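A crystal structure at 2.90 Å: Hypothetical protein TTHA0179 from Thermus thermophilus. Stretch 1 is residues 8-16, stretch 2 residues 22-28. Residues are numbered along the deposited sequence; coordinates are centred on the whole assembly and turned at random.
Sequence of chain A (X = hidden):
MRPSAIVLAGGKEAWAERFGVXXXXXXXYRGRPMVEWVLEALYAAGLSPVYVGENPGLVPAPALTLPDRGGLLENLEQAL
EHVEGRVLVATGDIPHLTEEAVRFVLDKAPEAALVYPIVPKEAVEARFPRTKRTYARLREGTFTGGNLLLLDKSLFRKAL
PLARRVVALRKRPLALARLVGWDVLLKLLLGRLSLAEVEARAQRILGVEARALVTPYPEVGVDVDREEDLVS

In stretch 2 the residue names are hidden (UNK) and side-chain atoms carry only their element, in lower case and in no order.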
# COMPACT_ATOMS: atom_id res chain seq x y z
N LEU A 8 -1.04 5.21 -6.56
CA LEU A 8 -2.13 4.57 -7.28
C LEU A 8 -3.41 5.10 -6.69
O LEU A 8 -4.05 4.46 -5.87
CB LEU A 8 -2.03 3.06 -7.09
CG LEU A 8 -0.72 2.46 -7.59
CD1 LEU A 8 -0.73 0.97 -7.36
CD2 LEU A 8 -0.54 2.78 -9.08
N ALA A 9 -3.75 6.31 -7.10
CA ALA A 9 -4.95 6.98 -6.64
C ALA A 9 -6.06 6.61 -7.59
O ALA A 9 -7.19 7.07 -7.47
CB ALA A 9 -4.76 8.47 -6.62
N GLY A 10 -5.72 5.78 -8.57
CA GLY A 10 -6.70 5.36 -9.54
C GLY A 10 -7.83 4.63 -8.84
O GLY A 10 -7.69 4.18 -7.70
N GLY A 11 -8.95 4.51 -9.53
CA GLY A 11 -10.07 3.81 -8.94
C GLY A 11 -11.34 4.63 -8.87
O GLY A 11 -11.40 5.67 -8.22
N LYS A 12 -12.36 4.16 -9.58
CA LYS A 12 -13.66 4.81 -9.58
C LYS A 12 -14.37 4.30 -8.32
O LYS A 12 -14.02 3.22 -7.82
CB LYS A 12 -14.45 4.42 -10.83
CG LYS A 12 -15.87 4.99 -10.90
CD LYS A 12 -16.89 4.09 -10.21
CE LYS A 12 -18.31 4.64 -10.37
NZ LYS A 12 -19.31 3.68 -9.85
N GLU A 13 -15.32 5.06 -7.79
CA GLU A 13 -16.03 4.61 -6.60
C GLU A 13 -17.39 5.24 -6.44
O GLU A 13 -17.73 6.23 -7.10
CB GLU A 13 -15.23 4.85 -5.32
CG GLU A 13 -15.78 3.95 -4.21
CD GLU A 13 -14.84 3.66 -3.06
OE1 GLU A 13 -13.61 3.78 -3.22
OE2 GLU A 13 -15.35 3.29 -1.99
N ALA A 14 -18.18 4.63 -5.56
CA ALA A 14 -19.55 5.01 -5.28
C ALA A 14 -19.80 6.37 -4.63
O ALA A 14 -20.23 7.33 -5.29
CB ALA A 14 -20.22 3.92 -4.43
N TRP A 15 -19.56 6.44 -3.32
CA TRP A 15 -19.81 7.66 -2.57
C TRP A 15 -18.98 8.83 -3.07
O TRP A 15 -19.35 9.98 -2.88
CB TRP A 15 -19.55 7.42 -1.08
CG TRP A 15 -18.18 6.97 -0.75
CD1 TRP A 15 -17.60 5.79 -1.11
CD2 TRP A 15 -17.19 7.70 -0.03
NE1 TRP A 15 -16.30 5.75 -0.66
CE2 TRP A 15 -16.03 6.91 0.02
CE3 TRP A 15 -17.18 8.95 0.60
CZ2 TRP A 15 -14.86 7.34 0.65
CZ3 TRP A 15 -16.02 9.38 1.23
CH2 TRP A 15 -14.87 8.57 1.25
N ALA A 16 -17.88 8.52 -3.73
CA ALA A 16 -17.02 9.56 -4.25
C ALA A 16 -17.77 10.47 -5.20
O ALA A 16 -17.44 11.64 -5.33
CB ALA A 16 -15.81 8.94 -4.96
N UNK A 22 -15.72 10.84 -8.44
CA UNK A 22 -15.55 9.63 -9.23
C UNK A 22 -14.53 8.71 -8.56
O UNK A 22 -14.84 7.55 -8.29
N UNK A 23 -13.34 9.24 -8.30
CA UNK A 23 -12.27 8.50 -7.63
C UNK A 23 -12.21 8.95 -6.18
O UNK A 23 -12.29 10.14 -5.89
c UNK A 23 -10.92 8.77 -8.30
o UNK A 23 -9.88 8.02 -7.69
N UNK A 24 -12.05 8.01 -5.26
CA UNK A 24 -12.00 8.31 -3.83
C UNK A 24 -10.86 9.27 -3.45
O UNK A 24 -10.98 10.09 -2.52
c UNK A 24 -11.08 6.00 -0.88
n UNK A 24 -11.41 3.75 0.07
c UNK A 24 -11.68 7.21 -1.56
c UNK A 24 -12.11 4.92 -0.58
c UNK A 24 -11.89 7.00 -3.03
N UNK A 25 -9.75 9.17 -4.19
CA UNK A 25 -8.56 10.00 -3.94
C UNK A 25 -8.79 11.51 -4.12
O UNK A 25 -8.07 12.34 -3.54
c UNK A 25 -7.44 9.55 -4.86
N UNK A 26 -9.78 11.86 -4.93
CA UNK A 26 -10.10 13.26 -5.19
C UNK A 26 -11.17 13.79 -4.24
O UNK A 26 -11.60 14.94 -4.33
c UNK A 26 -10.32 13.02 -9.12
c UNK A 26 -9.63 12.92 -7.76
c UNK A 26 -8.32 13.73 -7.75
c UNK A 26 -10.56 13.43 -6.64
N UNK A 27 -11.62 12.95 -3.32
CA UNK A 27 -12.61 13.40 -2.36
C UNK A 27 -11.84 14.32 -1.42
O UNK A 27 -10.74 14.00 -0.98
c UNK A 27 -14.13 12.71 -0.48
c UNK A 27 -13.21 12.20 -1.58
c UNK A 27 -13.97 11.29 -2.54
N UNK A 28 -12.40 15.50 -1.12
CA UNK A 28 -11.69 16.40 -0.22
C UNK A 28 -11.53 15.84 1.17
O UNK A 28 -12.37 15.10 1.66
c UNK A 28 -13.14 17.65 -1.60
c UNK A 28 -12.55 17.65 -0.22
c UNK A 28 -13.53 16.19 -1.76

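Position 22 has no side-chain atoms. Its phi/psi of 117/-55° would jam a CB against the carbonyl O of the preceding residue, which by itself calls for glycine. Its backbone O lies 2.6 Å from Glu13 N, a hydrogen bond with an N-H...O angle of 136°, and 3.3 Å from Lys12 CA, a CA-H...O contact. The residue is Gly22.

Position 23 carries one carbon followed by one oxygen. That oxygen lies 2.8 Å from Gly11 O and 2.9 Å from Ala9 O, two carbonyl acceptors that a hydroxyl can address with its single proton; the geometry does not settle which receives it. A carbon ending in one oxygen is serine, so this is Ser23, with chi1 in the t well. Its CA also approaches Gly11 O at 3.0 Å, a CA-H...O contact.

At position 24 four carbons run in an unbranched row to a terminal nitrogen, which fits lysine alone among the standard residues. The CA-to-CB bond points toward stretch 1. The last carbon lies 3.2 Å from Glu13 OE1 and 3.9 Å from Trp15 CZ2, at the edge of the indole and near its plane. With the name Lys24 assigned, the nitrogen is NZ, 4.0 Å from Glu13 OE1: a long salt bridge.

A single carbon at position 25 sits 3.4 Å from Ala9 CB. One methyl and nothing beyond it identifies Ala25, packed methyl to methyl.

Position 26 has four carbons, forked at the second, the pattern of leucine. The forked carbon, the nearest, stays 6.3 Å from Ala9 O, so Leu26 takes no part. Its backbone N donates to Ser23 O, just before the 3-10 segment 24-26, at 3.2 Å.

Position 27 shows one carbon carrying two more, the fork of valine. One branch approaches Ala16 CB at 3.8 Å and the other Trp15 CZ3 at 4.2 Å. In Val27 these are CG2 and CG1, respectively.

Three carbons at position 28 close a ring onto the backbone N, which defines proline. Pro28 CD, its nearest side-chain atom, remains 7.0 Å from Ala16 O.

The contact buries 509 Å² in total and combines polar and apolar parts. Gly22 O anchors the backbone of Glu13, while the hydroxyl of Ser23 sits between the carbonyls of Ala9 and Gly11. Glu13 is held from two directions: Trp15 NE1 donates to its OE2 at 3.0 Å, and Lys24 faces its OE1. Ala9 with Ala25, and Trp15 and Ala16 with Val27, supply the apolar packing.

Stretch 2, residues 22-28: GSKALVP
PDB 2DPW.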